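PDB 6HXI: citrate lyase, subunit 1 from Methanosaeta concilii, which probably catalyses, as an ATP citrate lyase subunit, the ATP-driven cleavage of citrate with coenzyme A to acetyl-CoA and oxaloacetate. Local coordinates for residues N13-Y18 with I210-M215; K147-H152 with G165-A170; C291-A296 with R411-A416; T320-M325 with V356-E361. One frame throughout, in Å; residues are numbered along the deposited sequence.

Interactions 1 and 2 belong to the ATP-grasp part of the chain and interactions 3 and 4 to the citrate-binding part, so the four fall into two pairs. Both members of the first pair use the same antiparallel sheet, their centres about 22 Å apart; interaction 1 is buried, whereas interaction 2 lies at an outermost strand and is only partly buried. The second pair repeats this contrast: 320-325 with 356-361 is a buried helix-helix contact, and 291-296 with 411-416 is partly buried beside a partner subunit. All four are apolar and have no hydrogen bond across them, although interaction 2 borrows its methylenes from a lysine.

Interaction 1: residues N13-Y18 with I210-M215; sequences NLLARY and IVPLDM
Leu-15 and Pro-212 meet through a branch methyl and the outer part of a ring: CD2 of Leu-15 lies 3.8 Å from CG of Pro-212 and 4.1 Å from CB of Pro-212. The leucine extends CG anti to its own nitrogen (chi1 -163°), which carries the branch away from helix 8-18 and toward the strand. A second apolar partner joins at the base of the same side chain, where CE of Met-215 stops 4.3 Å from CB of Leu-15. All three torsions of the methionine are extended, with chi3 at 172°, and this nearly straight chain brings its terminal methyl to the helix. One leucine is thus met near its root by a thioether methyl and near its end by a proline ring. The arrangement illustrates how the ATP-grasp domain seats a helix against its antiparallel sheet, here on strand 209-220, whose regular course gives way to a loop just beyond Pro-212. Proline has no N-H to offer a neighbouring strand, and it is the flanking residues Val-211 and Leu-213 that pair by backbone hydrogen bonds with Thr-204 and Pro-202 of strand 195-206. Farther out, Leu-186 and Phe-189 of helix 173-192 also pack on Leu-15, while Tyr-28 touches Pro-212. Met-215 rests on Ala-11 and Lys-12 as well, one turn back along the helix that carries Leu-15.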
loop_
_atom_site.group_PDB
_atom_site.type_symbol
_atom_site.label_atom_id
_atom_site.label_comp_id
_atom_site.label_asym_id
_atom_site.label_seq_id
_atom_site.Cartn_x
_atom_site.Cartn_y
_atom_site.Cartn_z
ATOM N N ASN C 13 -27.504 54.337 30.225
ATOM C CA ASN C 13 -27.387 52.953 30.688
ATOM C C ASN C 13 -25.931 52.516 30.635
ATOM O O ASN C 13 -25.464 51.890 31.594
ATOM C CB ASN C 13 -28.265 52.006 29.879
ATOM C CG ASN C 13 -29.091 51.076 30.731
ATOM O OD1 ASN C 13 -28.589 50.386 31.633
ATOM N ND2 ASN C 13 -30.387 51.045 30.472
ATOM N N LEU C 14 -25.206 52.895 29.535
ATOM C CA LEU C 14 -23.768 52.633 29.359
ATOM C C LEU C 14 -23.002 53.362 30.474
ATOM O O LEU C 14 -22.161 52.760 31.140
ATOM C CB LEU C 14 -23.249 53.080 27.965
ATOM C CG LEU C 14 -23.565 52.172 26.761
ATOM C CD1 LEU C 14 -23.238 52.856 25.431
ATOM C CD2 LEU C 14 -22.827 50.865 26.855
ATOM N N LEU C 15 -23.333 54.646 30.700
ATOM C CA LEU C 15 -22.713 55.457 31.743
ATOM C C LEU C 15 -22.963 54.859 33.133
ATOM O O LEU C 15 -22.031 54.791 33.934
ATOM C CB LEU C 15 -23.187 56.920 31.693
ATOM C CG LEU C 15 -22.286 57.866 32.473
ATOM C CD1 LEU C 15 -21.072 58.213 31.681
ATOM C CD2 LEU C 15 -23.018 59.124 32.874
ATOM N N ALA C 16 -24.197 54.414 33.401
ATOM C CA ALA C 16 -24.583 53.803 34.672
ATOM C C ALA C 16 -23.831 52.495 34.905
ATOM O O ALA C 16 -23.343 52.271 36.006
ATOM C CB ALA C 16 -26.075 53.561 34.704
ATOM N N ARG C 17 -23.662 51.683 33.847
ATOM C CA ARG C 17 -22.969 50.403 33.905
ATOM C C ARG C 17 -21.448 50.502 33.969
ATOM O O ARG C 17 -20.848 49.884 34.844
ATOM C CB ARG C 17 -23.396 49.497 32.726
ATOM C CG ARG C 17 -23.172 48.003 32.970
ATOM C CD ARG C 17 -24.292 47.142 32.406
ATOM N NE ARG C 17 -23.998 46.657 31.056
ATOM C CZ ARG C 17 -24.418 47.237 29.933
ATOM N NH1 ARG C 17 -25.151 48.347 29.983
ATOM N NH2 ARG C 17 -24.103 46.716 28.754
ATOM N N TYR C 18 -20.822 51.231 33.039
ATOM C CA TYR C 18 -19.364 51.215 32.909
ATOM C C TYR C 18 -18.605 52.422 33.535
ATOM O O TYR C 18 -17.430 52.249 33.870
ATOM C CB TYR C 18 -18.975 50.976 31.430
ATOM C CG TYR C 18 -19.543 49.660 30.951
ATOM C CD1 TYR C 18 -19.038 48.449 31.423
ATOM C CD2 TYR C 18 -20.685 49.620 30.157
ATOM C CE1 TYR C 18 -19.616 47.233 31.065
ATOM C CE2 TYR C 18 -21.280 48.409 29.806
ATOM C CZ TYR C 18 -20.740 47.216 30.260
ATOM O OH TYR C 18 -21.304 46.004 29.924
ATOM N N ILE C 210 -22.249 62.273 41.205
ATOM C CA ILE C 210 -22.406 62.956 39.919
ATOM C C ILE C 210 -23.600 62.385 39.103
ATOM O O ILE C 210 -23.689 61.174 38.895
ATOM C CB ILE C 210 -21.037 62.975 39.168
ATOM C CG1 ILE C 210 -20.974 64.110 38.137
ATOM C CG2 ILE C 210 -20.628 61.623 38.573
ATOM C CD1 ILE C 210 -20.228 65.274 38.659
ATOM N N VAL C 211 -24.532 63.276 38.689
ATOM C CA VAL C 211 -25.768 62.907 37.985
ATOM C C VAL C 211 -25.907 63.543 36.574
ATOM O O VAL C 211 -26.011 64.769 36.473
ATOM C CB VAL C 211 -27.021 63.211 38.873
ATOM C CG1 VAL C 211 -28.327 62.936 38.135
ATOM C CG2 VAL C 211 -26.982 62.426 40.178
ATOM N N PRO C 212 -26.034 62.721 35.499
ATOM C CA PRO C 212 -26.262 63.290 34.150
ATOM C C PRO C 212 -27.748 63.629 33.938
ATOM O O PRO C 212 -28.595 62.767 34.192
ATOM C CB PRO C 212 -25.835 62.147 33.225
ATOM C CG PRO C 212 -26.126 60.907 34.003
ATOM C CD PRO C 212 -25.963 61.243 35.457
ATOM N N LEU C 213 -28.078 64.843 33.458
ATOM C CA LEU C 213 -29.485 65.201 33.249
ATOM C C LEU C 213 -29.961 64.988 31.820
ATOM O O LEU C 213 -31.063 64.483 31.607
ATOM C CB LEU C 213 -29.806 66.623 33.736
ATOM C CG LEU C 213 -29.618 66.898 35.250
ATOM C CD1 LEU C 213 -29.919 68.354 35.583
ATOM C CD2 LEU C 213 -30.446 65.944 36.109
ATOM N N ASP C 214 -29.143 65.368 30.845
ATOM C CA ASP C 214 -29.447 65.175 29.426
ATOM C C ASP C 214 -28.207 64.642 28.756
ATOM O O ASP C 214 -27.098 65.043 29.118
ATOM C CB ASP C 214 -29.955 66.461 28.763
ATOM C CG ASP C 214 -31.371 66.836 29.184
ATOM O OD1 ASP C 214 -32.334 66.318 28.571
ATOM O OD2 ASP C 214 -31.514 67.651 30.115
ATOM N N MET C 215 -28.387 63.692 27.830
ATOM C CA MET C 215 -27.291 63.021 27.145
ATOM C C MET C 215 -27.530 62.839 25.636
ATOM O O MET C 215 -28.641 62.526 25.191
ATOM C CB MET C 215 -27.007 61.670 27.824
ATOM C CG MET C 215 -25.578 61.219 27.701
ATOM S SD MET C 215 -25.192 59.895 28.858
ATOM C CE MET C 215 -23.575 59.457 28.302
#

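Interaction 2: residues K147-H152 with G165-A170; sequences KVISIH and GSKLPA
Ile-149 gives up more surface here than any other residue, and it spends it on two neighbours in succession, Lys-167 and Leu-168. Its CD1 lies 3.8 Å from CG of Lys-167, and the two side chains run across each other at about a right angle, so that the isoleucine meets the methylene chain of the lysine from the flank. The lower part of the same branch serves the second neighbour: CG1 of Ile-149 is 4.2 Å from CD1 of Leu-168. With chi1 at 62°, CG1 is set between the backbone nitrogen and the carbonyl carbon, the more crowded of the staggered places. Lys-167 acts here as an apolar residue with a charged end. Its chain starts extended and then bends at both chi3 (66°) and chi4 (-88°), which turns the ammonium group away from the isoleucines to hydrogen-bond elsewhere. Farther along that chain, CD of Lys-167 has CD1 of Ile-151 at 4.4 Å. Just before the lysine, an inverse gamma turn centred on Ser-166 reverses the loop, closed by a weak bond from Lys-167 N to Gly-165 O. Strand 149-154, outermost of its sheet within this chain, pairs with strand 128-134 through Ile-149 and Ile-151, and helix 173-192 offers Val-179 to Lys-167 and Ile-183 to both Lys-167 and Ile-151.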
loop_
_atom_site.group_PDB
_atom_site.type_symbol
_atom_site.label_atom_id
_atom_site.label_comp_id
_atom_site.label_asym_id
_atom_site.label_seq_id
_atom_site.Cartn_x
_atom_site.Cartn_y
_atom_site.Cartn_z
ATOM N N LYS C 147 -16.186 81.314 27.293
ATOM C CA LYS C 147 -17.218 80.762 28.182
ATOM C C LYS C 147 -17.022 79.242 28.411
ATOM O O LYS C 147 -17.356 78.723 29.481
ATOM C CB LYS C 147 -18.611 81.041 27.596
ATOM C CG LYS C 147 -19.736 81.144 28.618
ATOM C CD LYS C 147 -21.062 81.395 27.905
ATOM C CE LYS C 147 -22.255 81.379 28.824
ATOM N NZ LYS C 147 -23.515 81.663 28.085
ATOM N N VAL C 148 -16.485 78.546 27.390
ATOM C CA VAL C 148 -16.224 77.107 27.395
ATOM C C VAL C 148 -14.709 76.876 27.347
ATOM O O VAL C 148 -14.035 77.424 26.475
ATOM C CB VAL C 148 -16.966 76.377 26.220
ATOM C CG1 VAL C 148 -16.622 74.889 26.164
ATOM C CG2 VAL C 148 -18.477 76.560 26.311
ATOM N N ILE C 149 -14.191 76.044 28.267
ATOM C CA ILE C 149 -12.774 75.668 28.290
ATOM C C ILE C 149 -12.581 74.370 27.519
ATOM O O ILE C 149 -13.428 73.476 27.599
ATOM C CB ILE C 149 -12.113 75.657 29.706
ATOM C CG1 ILE C 149 -12.765 74.636 30.675
ATOM C CG2 ILE C 149 -12.072 77.060 30.313
ATOM C CD1 ILE C 149 -12.033 73.304 30.742
ATOM N N SER C 150 -11.476 74.271 26.775
ATOM C CA SER C 150 -11.144 73.103 25.964
ATOM C C SER C 150 -9.867 72.439 26.472
ATOM O O SER C 150 -8.884 73.137 26.728
ATOM C CB SER C 150 -10.988 73.513 24.505
ATOM O OG SER C 150 -10.678 72.398 23.679
ATOM N N ILE C 151 -9.886 71.093 26.616
ATOM C CA ILE C 151 -8.753 70.256 27.067
ATOM C C ILE C 151 -8.462 69.233 25.983
ATOM O O ILE C 151 -9.298 68.360 25.748
ATOM C CB ILE C 151 -9.035 69.557 28.441
ATOM C CG1 ILE C 151 -9.422 70.587 29.549
ATOM C CG2 ILE C 151 -7.853 68.664 28.872
ATOM C CD1 ILE C 151 -10.173 70.007 30.766
ATOM N N HIS C 152 -7.287 69.324 25.342
ATOM C CA HIS C 152 -6.902 68.379 24.307
ATOM C C HIS C 152 -6.129 67.200 24.904
ATOM O O HIS C 152 -5.168 67.406 25.634
ATOM C CB HIS C 152 -6.096 69.061 23.188
ATOM C CG HIS C 152 -5.673 68.105 22.110
ATOM N ND1 HIS C 152 -6.577 67.624 21.170
ATOM C CD2 HIS C 152 -4.474 67.509 21.903
ATOM C CE1 HIS C 152 -5.893 66.786 20.409
ATOM N NE2 HIS C 152 -4.629 66.672 20.818
ATOM N N GLY C 165 -6.838 69.233 36.490
ATOM C CA GLY C 165 -7.043 70.188 37.575
ATOM C C GLY C 165 -7.157 71.622 37.110
ATOM O O GLY C 165 -8.122 72.294 37.468
ATOM N N SER C 166 -6.208 72.071 36.250
ATOM C CA SER C 166 -6.204 73.401 35.627
ATOM C C SER C 166 -7.411 73.527 34.649
ATOM O O SER C 166 -7.331 73.294 33.437
ATOM C CB SER C 166 -4.868 73.677 34.953
ATOM O OG SER C 166 -3.817 73.484 35.882
ATOM N N LYS C 167 -8.548 73.851 35.272
ATOM C CA LYS C 167 -9.901 74.047 34.786
ATOM C C LYS C 167 -10.401 75.367 35.445
ATOM O O LYS C 167 -9.571 76.151 35.934
ATOM C CB LYS C 167 -10.730 72.858 35.274
ATOM C CG LYS C 167 -11.955 72.530 34.429
ATOM C CD LYS C 167 -12.319 71.047 34.474
ATOM C CE LYS C 167 -12.788 70.566 35.830
ATOM N NZ LYS C 167 -11.657 70.121 36.685
ATOM N N LEU C 168 -11.732 75.607 35.475
ATOM C CA LEU C 168 -12.312 76.838 36.014
ATOM C C LEU C 168 -12.112 77.021 37.530
ATOM O O LEU C 168 -12.485 76.147 38.320
ATOM C CB LEU C 168 -13.786 76.982 35.621
ATOM C CG LEU C 168 -14.006 77.421 34.166
ATOM C CD1 LEU C 168 -15.137 76.658 33.514
ATOM C CD2 LEU C 168 -14.180 78.939 34.045
ATOM N N PRO C 169 -11.493 78.164 37.936
ATOM C CA PRO C 169 -11.266 78.419 39.377
ATOM C C PRO C 169 -12.542 78.683 40.173
ATOM O O PRO C 169 -12.587 78.355 41.357
ATOM C CB PRO C 169 -10.332 79.635 39.387
ATOM C CG PRO C 169 -10.601 80.337 38.101
ATOM C CD PRO C 169 -10.989 79.282 37.105
ATOM N N ALA C 170 -13.580 79.246 39.508
ATOM C CA ALA C 170 -14.904 79.562 40.060
ATOM C C ALA C 170 -15.598 78.373 40.758
ATOM O O ALA C 170 -16.443 78.593 41.630
ATOM C CB ALA C 170 -15.798 80.126 38.968
#

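Interaction 3: residues C291-A296 with R411-A416; sequences CDLGHA and RIVPLA
Leu-293 reaches Val-413 and Pro-414 from where helix 280-292 gives way to a turn. The segment opens with Cys-291, in the last turn of helix 280-292, whose side faces the partner subunit and packs on Cys-263 of the succinyl-CoA ligase-type alpha chain. Asp-292 follows and touches Thr-262 of that same neighbouring chain. Leu-293 then points toward helix 412-417 of its own chain. A single methyl does the touching: CD1 of Leu-293 approaches CG1 of Val-413 to 3.7 Å, and the same CD1 lies 3.9 Å from CG of Pro-414. The leucine meets the valine at a slant but crosses the proline at about a right angle, its methyl shared between a branch and a ring. Its CG is anti to the carbonyl carbon (chi1 -73°), whereas Val-413 presents the branch that is anti to the backbone nitrogen. Next comes Gly-294, where the chain leaves the helix with positive phi (82°) in a Schellman motif; one of its bonds runs from Gly-294 N to Cys-291 O at 3.0 Å. His-295 folds back against Ile-290, and Ala-296 packs on Tyr-266 of the alpha chain. Val-413 also leans on Tyr-286, Thr-289 and Ile-290 of helix 280-292, while its neighbour Ile-412 faces Leu-337 of strand 334-338, Tyr-374 of strand 371-376 and His-403 of strand 400-403, setting helix 412-417 between the parallel sheet and helix 280-292.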
loop_
_atom_site.group_PDB
_atom_site.type_symbol
_atom_site.label_atom_id
_atom_site.label_comp_id
_atom_site.label_asym_id
_atom_site.label_seq_id
_atom_site.Cartn_x
_atom_site.Cartn_y
_atom_site.Cartn_z
ATOM N N CYS C 291 -28.961 64.802 -9.096
ATOM C CA CYS C 291 -29.396 66.051 -8.445
ATOM C C CYS C 291 -29.119 67.253 -9.332
ATOM O O CYS C 291 -29.943 68.178 -9.383
ATOM C CB CYS C 291 -28.734 66.222 -7.085
ATOM S SG CYS C 291 -29.216 64.980 -5.864
ATOM N N ASP C 292 -27.949 67.256 -10.017
ATOM C CA ASP C 292 -27.551 68.325 -10.944
ATOM C C ASP C 292 -28.482 68.422 -12.145
ATOM O O ASP C 292 -28.635 69.517 -12.674
ATOM C CB ASP C 292 -26.081 68.213 -11.391
ATOM C CG ASP C 292 -25.090 68.900 -10.463
ATOM O OD1 ASP C 292 -25.236 70.134 -10.233
ATOM O OD2 ASP C 292 -24.132 68.225 -10.019
ATOM N N LEU C 293 -29.138 67.307 -12.538
ATOM C CA LEU C 293 -30.102 67.291 -13.629
ATOM C C LEU C 293 -31.543 67.576 -13.147
ATOM O O LEU C 293 -32.465 67.628 -13.961
ATOM C CB LEU C 293 -30.011 66.000 -14.451
ATOM C CG LEU C 293 -28.780 65.877 -15.356
ATOM C CD1 LEU C 293 -28.477 64.435 -15.672
ATOM C CD2 LEU C 293 -28.933 66.676 -16.637
ATOM N N GLY C 294 -31.700 67.800 -11.840
ATOM C CA GLY C 294 -32.970 68.124 -11.192
ATOM C C GLY C 294 -33.865 66.939 -10.874
ATOM O O GLY C 294 -35.085 67.101 -10.763
ATOM N N HIS C 295 -33.276 65.747 -10.711
ATOM C CA HIS C 295 -34.031 64.522 -10.438
ATOM C C HIS C 295 -33.823 63.977 -9.010
ATOM O O HIS C 295 -33.999 62.780 -8.787
ATOM C CB HIS C 295 -33.738 63.446 -11.507
ATOM C CG HIS C 295 -34.167 63.820 -12.894
ATOM N ND1 HIS C 295 -35.321 63.301 -13.458
ATOM C CD2 HIS C 295 -33.572 64.640 -13.792
ATOM C CE1 HIS C 295 -35.396 63.827 -14.668
ATOM N NE2 HIS C 295 -34.368 64.640 -14.914
ATOM N N ALA C 296 -33.506 64.861 -8.034
ATOM C CA ALA C 296 -33.315 64.517 -6.611
ATOM C C ALA C 296 -34.561 63.822 -6.040
ATOM O O ALA C 296 -34.454 62.859 -5.271
ATOM C CB ALA C 296 -33.020 65.774 -5.806
ATOM N N ARG C 411 -21.973 59.347 -17.941
ATOM C CA ARG C 411 -22.702 59.597 -19.184
ATOM C C ARG C 411 -24.038 58.834 -19.278
ATOM O O ARG C 411 -24.935 59.277 -19.998
ATOM C CB ARG C 411 -21.818 59.337 -20.411
ATOM C CG ARG C 411 -22.086 60.285 -21.581
ATOM C CD ARG C 411 -21.413 59.820 -22.866
ATOM N NE ARG C 411 -19.948 59.941 -22.824
ATOM C CZ ARG C 411 -19.115 59.340 -23.672
ATOM N NH1 ARG C 411 -19.587 58.557 -24.635
ATOM N NH2 ARG C 411 -17.804 59.514 -23.559
ATOM N N ILE C 412 -24.184 57.708 -18.532
ATOM C CA ILE C 412 -25.426 56.916 -18.529
ATOM C C ILE C 412 -26.567 57.635 -17.778
ATOM O O ILE C 412 -27.731 57.281 -17.967
ATOM C CB ILE C 412 -25.249 55.445 -18.060
ATOM C CG1 ILE C 412 -24.613 55.339 -16.639
ATOM C CG2 ILE C 412 -24.478 54.625 -19.107
ATOM C CD1 ILE C 412 -25.131 54.160 -15.813
ATOM N N VAL C 413 -26.232 58.644 -16.943
ATOM C CA VAL C 413 -27.220 59.427 -16.195
ATOM C C VAL C 413 -28.040 60.321 -17.158
ATOM O O VAL C 413 -29.252 60.104 -17.225
ATOM C CB VAL C 413 -26.629 60.193 -14.978
ATOM C CG1 VAL C 413 -27.670 61.102 -14.326
ATOM C CG2 VAL C 413 -26.060 59.219 -13.957
ATOM N N PRO C 414 -27.445 61.264 -17.947
ATOM C CA PRO C 414 -28.271 62.062 -18.879
ATOM C C PRO C 414 -28.927 61.222 -19.975
ATOM O O PRO C 414 -30.047 61.520 -20.370
ATOM C CB PRO C 414 -27.276 63.067 -19.466
ATOM C CG PRO C 414 -26.127 63.081 -18.513
ATOM C CD PRO C 414 -26.032 61.678 -18.032
ATOM N N LEU C 415 -28.251 60.143 -20.418
ATOM C CA LEU C 415 -28.725 59.178 -21.426
ATOM C C LEU C 415 -30.051 58.501 -20.995
ATOM O O LEU C 415 -30.885 58.165 -21.846
ATOM C CB LEU C 415 -27.625 58.104 -21.649
ATOM C CG LEU C 415 -27.078 57.888 -23.086
ATOM C CD1 LEU C 415 -26.469 59.170 -23.693
ATOM C CD2 LEU C 415 -26.024 56.787 -23.095
ATOM N N ALA C 416 -30.236 58.333 -19.677
ATOM C CA ALA C 416 -31.414 57.708 -19.077
ATOM C C ALA C 416 -32.492 58.701 -18.607
ATOM O O ALA C 416 -33.680 58.370 -18.655
ATOM C CB ALA C 416 -30.982 56.837 -17.911
#

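Interaction 4: residues T320-M325 with V356-E361; sequences TILDLM and VMALEE
Leu-322 lays a methyl on one face of the peptide group that joins Ala-358 to Leu-359: its CD1 is 3.6 Å from both C and O of Ala-358, standing above the peptide plane over the carbonyl bond. This is helix-helix packing in the flavodoxin-like fold of the succinyl-CoA synthetase family, where helices flank a parallel sheet. Helix 311-325, backed by helix 246-256, precedes strand 334-338 and helix 348-361 follows it, the latter leading on through helix 363-368 to strand 371-376. Beside the carbonyl, CB of Ala-358 lies 3.8 Å from CD1 of Leu-322; so small a side chain lets the leucine settle onto the helix backbone itself. The second branch turns to Leu-359, whose side chain crosses that of Leu-322 at about a right angle and whose CD2 also comes within 4.1 Å of Leu-322 CD1. Both have CG anti to the carbonyl carbon, near -70° in chi1, and Leu-359 swings its end toward the opposing helix. Tyr-362 also touches Leu-322, and Leu-392 of helix 382-396 packs on Leu-359. Between the two leucines, the branch methyls CD2 of Leu-322 and CD2 of Leu-359 close to 3.7 Å.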
loop_
_atom_site.group_PDB
_atom_site.type_symbol
_atom_site.label_atom_id
_atom_site.label_comp_id
_atom_site.label_asym_id
_atom_site.label_seq_id
_atom_site.Cartn_x
_atom_site.Cartn_y
_atom_site.Cartn_z
ATOM N N THR C 320 -32.655 42.434 -3.768
ATOM C CA THR C 320 -33.233 43.422 -2.851
ATOM C C THR C 320 -33.670 44.686 -3.601
ATOM O O THR C 320 -34.798 45.137 -3.403
ATOM C CB THR C 320 -32.267 43.732 -1.699
ATOM O OG1 THR C 320 -31.811 42.511 -1.140
ATOM C CG2 THR C 320 -32.908 44.570 -0.604
ATOM N N ILE C 321 -32.771 45.252 -4.447
ATOM C CA ILE C 321 -33.040 46.452 -5.252
ATOM C C ILE C 321 -34.195 46.178 -6.212
ATOM O O ILE C 321 -35.140 46.971 -6.252
ATOM C CB ILE C 321 -31.763 47.003 -5.964
ATOM C CG1 ILE C 321 -30.800 47.646 -4.929
ATOM C CG2 ILE C 321 -32.126 47.998 -7.107
ATOM C CD1 ILE C 321 -29.471 48.075 -5.454
ATOM N N LEU C 322 -34.146 45.025 -6.928
ATOM C CA LEU C 322 -35.189 44.619 -7.872
ATOM C C LEU C 322 -36.527 44.465 -7.193
ATOM O O LEU C 322 -37.512 44.979 -7.707
ATOM C CB LEU C 322 -34.821 43.349 -8.647
ATOM C CG LEU C 322 -33.686 43.496 -9.650
ATOM C CD1 LEU C 322 -33.179 42.173 -10.058
ATOM C CD2 LEU C 322 -34.102 44.308 -10.857
ATOM N N ASP C 323 -36.554 43.827 -6.010
ATOM C CA ASP C 323 -37.772 43.633 -5.220
ATOM C C ASP C 323 -38.481 44.953 -4.981
ATOM O O ASP C 323 -39.632 45.092 -5.377
ATOM C CB ASP C 323 -37.475 42.936 -3.871
ATOM C CG ASP C 323 -38.698 42.701 -2.996
ATOM O OD1 ASP C 323 -39.804 42.506 -3.554
ATOM O OD2 ASP C 323 -38.551 42.705 -1.758
ATOM N N LEU C 324 -37.776 45.922 -4.369
ATOM C CA LEU C 324 -38.262 47.260 -4.016
ATOM C C LEU C 324 -38.734 48.091 -5.216
ATOM O O LEU C 324 -39.649 48.902 -5.078
ATOM C CB LEU C 324 -37.174 48.021 -3.252
ATOM C CG LEU C 324 -36.852 47.538 -1.840
ATOM C CD1 LEU C 324 -35.426 47.921 -1.456
ATOM C CD2 LEU C 324 -37.852 48.083 -0.833
ATOM N N MET C 325 -38.093 47.889 -6.374
ATOM C CA MET C 325 -38.338 48.547 -7.657
ATOM C C MET C 325 -39.580 47.992 -8.405
ATOM O O MET C 325 -40.097 48.658 -9.304
ATOM C CB MET C 325 -37.096 48.319 -8.523
ATOM C CG MET C 325 -36.894 49.331 -9.591
ATOM S SD MET C 325 -35.286 49.115 -10.387
ATOM C CE MET C 325 -35.398 50.420 -11.597
ATOM N N VAL C 356 -26.742 39.556 -13.116
ATOM C CA VAL C 356 -27.416 38.851 -14.217
ATOM C C VAL C 356 -28.391 37.804 -13.658
ATOM O O VAL C 356 -29.533 37.774 -14.098
ATOM C CB VAL C 356 -26.416 38.283 -15.281
ATOM C CG1 VAL C 356 -27.075 37.266 -16.214
ATOM C CG2 VAL C 356 -25.788 39.413 -16.097
ATOM N N MET C 357 -27.963 36.999 -12.655
ATOM C CA MET C 357 -28.795 35.970 -12.002
ATOM C C MET C 357 -30.081 36.527 -11.378
ATOM O O MET C 357 -31.144 35.907 -11.501
ATOM C CB MET C 357 -27.991 35.199 -10.957
ATOM C CG MET C 357 -27.082 34.172 -11.566
ATOM S SD MET C 357 -26.008 33.380 -10.367
ATOM C CE MET C 357 -26.054 31.686 -11.038
ATOM N N ALA C 358 -29.978 37.707 -10.723
ATOM C CA ALA C 358 -31.127 38.371 -10.117
ATOM C C ALA C 358 -32.059 38.916 -11.195
ATOM O O ALA C 358 -33.264 38.685 -11.098
ATOM C CB ALA C 358 -30.677 39.477 -9.192
ATOM N N LEU C 359 -31.499 39.572 -12.252
ATOM C CA LEU C 359 -32.268 40.126 -13.375
ATOM C C LEU C 359 -33.050 39.048 -14.121
ATOM O O LEU C 359 -34.197 39.295 -14.500
ATOM C CB LEU C 359 -31.390 40.936 -14.340
ATOM C CG LEU C 359 -30.848 42.274 -13.827
ATOM C CD1 LEU C 359 -29.721 42.770 -14.702
ATOM C CD2 LEU C 359 -31.931 43.329 -13.741
ATOM N N GLU C 360 -32.447 37.842 -14.281
ATOM C CA GLU C 360 -33.068 36.662 -14.899
ATOM C C GLU C 360 -34.301 36.246 -14.098
ATOM O O GLU C 360 -35.334 35.931 -14.691
ATOM C CB GLU C 360 -32.079 35.487 -14.947
ATOM C CG GLU C 360 -31.237 35.423 -16.210
ATOM C CD GLU C 360 -30.151 34.361 -16.217
ATOM O OE1 GLU C 360 -29.215 34.452 -15.387
ATOM O OE2 GLU C 360 -30.208 33.467 -17.092
ATOM N N GLU C 361 -34.187 36.250 -12.751
ATOM C CA GLU C 361 -35.264 35.876 -11.834
ATOM C C GLU C 361 -36.410 36.870 -11.794
ATOM O O GLU C 361 -37.558 36.463 -11.602
ATOM C CB GLU C 361 -34.723 35.614 -10.422
ATOM C CG GLU C 361 -34.504 34.133 -10.175
ATOM C CD GLU C 361 -33.980 33.771 -8.802
ATOM O OE1 GLU C 361 -34.647 34.113 -7.797
ATOM O OE2 GLU C 361 -32.918 33.110 -8.732
#